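Local coordinates for putative metal resistance protein (PDB 6C29) that probably acts, as the N-terminal periplasmic immunoglobulin-fold part of the membrane protein ScsB, in passing reducing equivalents to the disulfide isomerase ScsC, at residues 230-234 with 235-239. Residues are numbered along the deposited sequence; the frame is centred on the assembly and turned at random.
Sequences VVTDD and GYSRQ
A chi1 of 170° at Val-230 swings CG1 away from the backbone N and leaves CG2 facing Gln-239, whose chain, bent at chi2 (70°), brings OE1 3.3 Å from Val-230 CG2; the Gln-239 side chain runs roughly perpendicular to that of Val-230. In the conformer given, Ser-237 OG lies diagonally across the hairpin, 3.2 Å from Val-230 CG1, with Thr-232 CG2 also beside it. On the other face of the sheet Val-231 CG1 packs against Arg-238 CB at 4.0 Å, and both residues also touch Ile-155 of strand 155-163. The backbone ladder is antiparallel: Val-231 N to Arg-238 O and Arg-238 N to Val-231 O are both 2.9 Å. Asp-233 and Tyr-236 form the second hydrogen-bonded pair; Tyr-236 N to Asp-233 O closes a type I' turn through Asp-234 and Gly-235, both with positive phi. This two-residue beta hairpin joins strand 226-233 to the outermost strand 236-243 of an immunoglobulin-fold sheet. Arg-238 turns NE onto Gln-239 O at 2.8 Å; with NH1 on Gly-153 O, this probably holds the guanidinium group. Ser-237 OG binds Ser-73, Gln-239 OE1 Arg-47, and Tyr-236 OH Ser-152 O. Asp-234 OD2 accepts from His-179 ND1, and both Asp-233 and Asp-234 form salt bridges with Arg-173, whose positive charge probably offsets the repulsion between the neighbouring carboxylates.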
ATOM      1  N   VAL A 230      -1.739   7.829  -5.239  1.00  8.69           N
ATOM      2  CA  VAL A 230      -1.807   8.549  -3.997  1.00  8.36           C
ATOM      3  C   VAL A 230      -0.966   9.806  -4.147  1.00  9.50           C
ATOM      4  O   VAL A 230       0.167   9.755  -4.594  1.00 10.30           O
ATOM      5  CB  VAL A 230      -1.312   7.680  -2.840  1.00  9.48           C
ATOM      6  CG1 VAL A 230      -1.136   8.511  -1.552  1.00 11.11           C
ATOM      7  CG2 VAL A 230      -2.252   6.476  -2.660  1.00 11.27           C
ATOM      8  N   VAL A 231      -1.526  10.957  -3.786  1.00  8.55           N
ATOM      9  CA  VAL A 231      -0.790  12.195  -3.713  1.00  8.60           C
ATOM     10  C   VAL A 231      -0.834  12.679  -2.275  1.00  9.29           C
ATOM     11  O   VAL A 231      -1.864  12.565  -1.606  1.00 10.54           O
ATOM     12  CB  VAL A 231      -1.370  13.242  -4.701  1.00 12.89           C
ATOM     13  CG1 VAL A 231      -2.884  13.464  -4.506  1.00 14.68           C
ATOM     14  CG2 VAL A 231      -0.632  14.556  -4.598  1.00 12.78           C
ATOM     15  N   THR A 232       0.307  13.159  -1.787  1.00 10.10           N
ATOM     16  CA  THR A 232       0.436  13.629  -0.424  1.00 11.23           C
ATOM     17  C   THR A 232       0.986  15.037  -0.408  1.00 11.66           C
ATOM     18  O   THR A 232       1.744  15.417  -1.302  1.00 12.09           O
ATOM     19  CB  THR A 232       1.348  12.728   0.403  1.00 12.15           C
ATOM     20  OG1 THR A 232       2.691  12.816  -0.078  1.00 12.95           O
ATOM     21  CG2 THR A 232       0.870  11.264   0.358  1.00 12.00           C
ATOM     22  N   ASP A 233       0.622  15.799   0.614  1.00 10.29           N
ATOM     23  CA  ASP A 233       1.229  17.090   0.919  1.00 10.58           C
ATOM     24  C   ASP A 233       0.749  17.475   2.324  1.00 11.48           C
ATOM     25  O   ASP A 233      -0.382  17.167   2.686  1.00 11.51           O
ATOM     26  CB  ASP A 233       0.859  18.153  -0.109  1.00 12.30           C
ATOM     27  CG  ASP A 233       1.806  19.318  -0.102  1.00 15.76           C
ATOM     28  OD1 ASP A 233       2.886  19.242   0.510  1.00 14.57           O
ATOM     29  OD2 ASP A 233       1.465  20.310  -0.754  1.00 16.65           O
ATOM     30  N   ASP A 234       1.618  18.137   3.088  1.00 13.61           N
ATOM     31  CA  ASP A 234       1.256  18.698   4.396  1.00 15.03           C
ATOM     32  C   ASP A 234       0.635  17.653   5.312  1.00 17.37           C
ATOM     33  O   ASP A 234      -0.293  17.946   6.065  1.00 19.41           O
ATOM     34  CB  ASP A 234       0.307  19.872   4.198  1.00 18.07           C
ATOM     35  CG  ASP A 234       0.984  21.038   3.477  1.00 24.79           C
ATOM     36  OD1 ASP A 234       2.172  21.295   3.749  1.00 25.77           O
ATOM     37  OD2 ASP A 234       0.357  21.631   2.581  1.00 29.05           O
ATOM     38  N   GLY A 235       1.119  16.423   5.226  1.00 18.95           N
ATOM     39  CA  GLY A 235       0.624  15.375   6.106  1.00 21.30           C
ATOM     40  C   GLY A 235      -0.739  14.789   5.741  1.00 21.18           C
ATOM     41  O   GLY A 235      -1.287  13.962   6.490  1.00 21.94           O
ATOM     42  N   TYR A 236      -1.286  15.219   4.610  1.00 17.03           N
ATOM     43  CA  TYR A 236      -2.521  14.680   4.074  1.00 13.34           C
ATOM     44  C   TYR A 236      -2.230  13.748   2.944  1.00 12.41           C
ATOM     45  O   TYR A 236      -1.310  13.989   2.185  1.00 14.66           O
ATOM     46  CB  TYR A 236      -3.421  15.809   3.575  1.00 16.65           C
ATOM     47  CG  TYR A 236      -4.892  15.478   3.444  1.00 22.40           C
ATOM     48  CD1 TYR A 236      -5.403  14.839   2.307  1.00 20.37           C
ATOM     49  CD2 TYR A 236      -5.780  15.828   4.452  1.00 26.53           C
ATOM     50  CE1 TYR A 236      -6.802  14.542   2.185  1.00 20.19           C
ATOM     51  CE2 TYR A 236      -7.143  15.555   4.348  1.00 28.34           C
ATOM     52  CZ  TYR A 236      -7.646  14.918   3.219  1.00 25.42           C
ATOM     53  OH  TYR A 236      -9.001  14.674   3.148  1.00 25.35           O
ATOM     54  N   SER A 237      -3.014  12.688   2.824  1.00 10.89           N
ATOM     55  CA  SER A 237      -2.827  11.701   1.792  0.55 10.97           C
ATOM     56  C   SER A 237      -4.132  11.382   1.108  1.00 10.46           C
ATOM     57  O   SER A 237      -5.070  10.944   1.759  1.00 10.95           O
ATOM     58  CB  SER A 237      -2.238  10.443   2.403  0.55 11.95           C
ATOM     59  OG  SER A 237      -2.004   9.470   1.421  0.55 11.11           O
ATOM     60  N   ARG A 238      -4.165  11.553  -0.213  1.00  8.86           N
ATOM     61  CA  ARG A 238      -5.362  11.398  -1.038  1.00  9.12           C
ATOM     62  C   ARG A 238      -5.165  10.349  -2.107  1.00  9.99           C
ATOM     63  O   ARG A 238      -4.229  10.428  -2.906  1.00 10.96           O
ATOM     64  CB  ARG A 238      -5.703  12.751  -1.690  1.00  9.74           C
ATOM     65  CG  ARG A 238      -6.711  12.743  -2.828  1.00 10.57           C
ATOM     66  CD  ARG A 238      -8.143  12.377  -2.433  1.00 12.46           C
ATOM     67  NE  ARG A 238      -8.958  12.101  -3.615  1.00 14.41           N
ATOM     68  CZ  ARG A 238      -9.670  13.004  -4.262  1.00 17.69           C
ATOM     69  NH1 ARG A 238      -9.727  14.257  -3.851  1.00 22.22           N
ATOM     70  NH2 ARG A 238     -10.342  12.629  -5.324  1.00 20.08           N
ATOM     71  N   GLN A 239      -6.079   9.386  -2.117  1.00  9.00           N
ATOM     72  CA  GLN A 239      -6.213   8.391  -3.160  1.00 10.17           C
ATOM     73  C   GLN A 239      -7.084   8.930  -4.281  1.00 10.96           C
ATOM     74  O   GLN A 239      -8.209   9.386  -4.029  1.00 10.96           O
ATOM     75  CB  GLN A 239      -6.825   7.128  -2.555  1.00 10.74           C
ATOM     76  CG  GLN A 239      -7.260   6.109  -3.573  1.00 13.46           C
ATOM     77  CD  GLN A 239      -6.106   5.445  -4.288  1.00 15.74           C
ATOM     78  OE1 GLN A 239      -5.098   5.097  -3.692  1.00 15.25           O
ATOM     79  NE2 GLN A 239      -6.251   5.273  -5.595  1.00 16.64           N
TER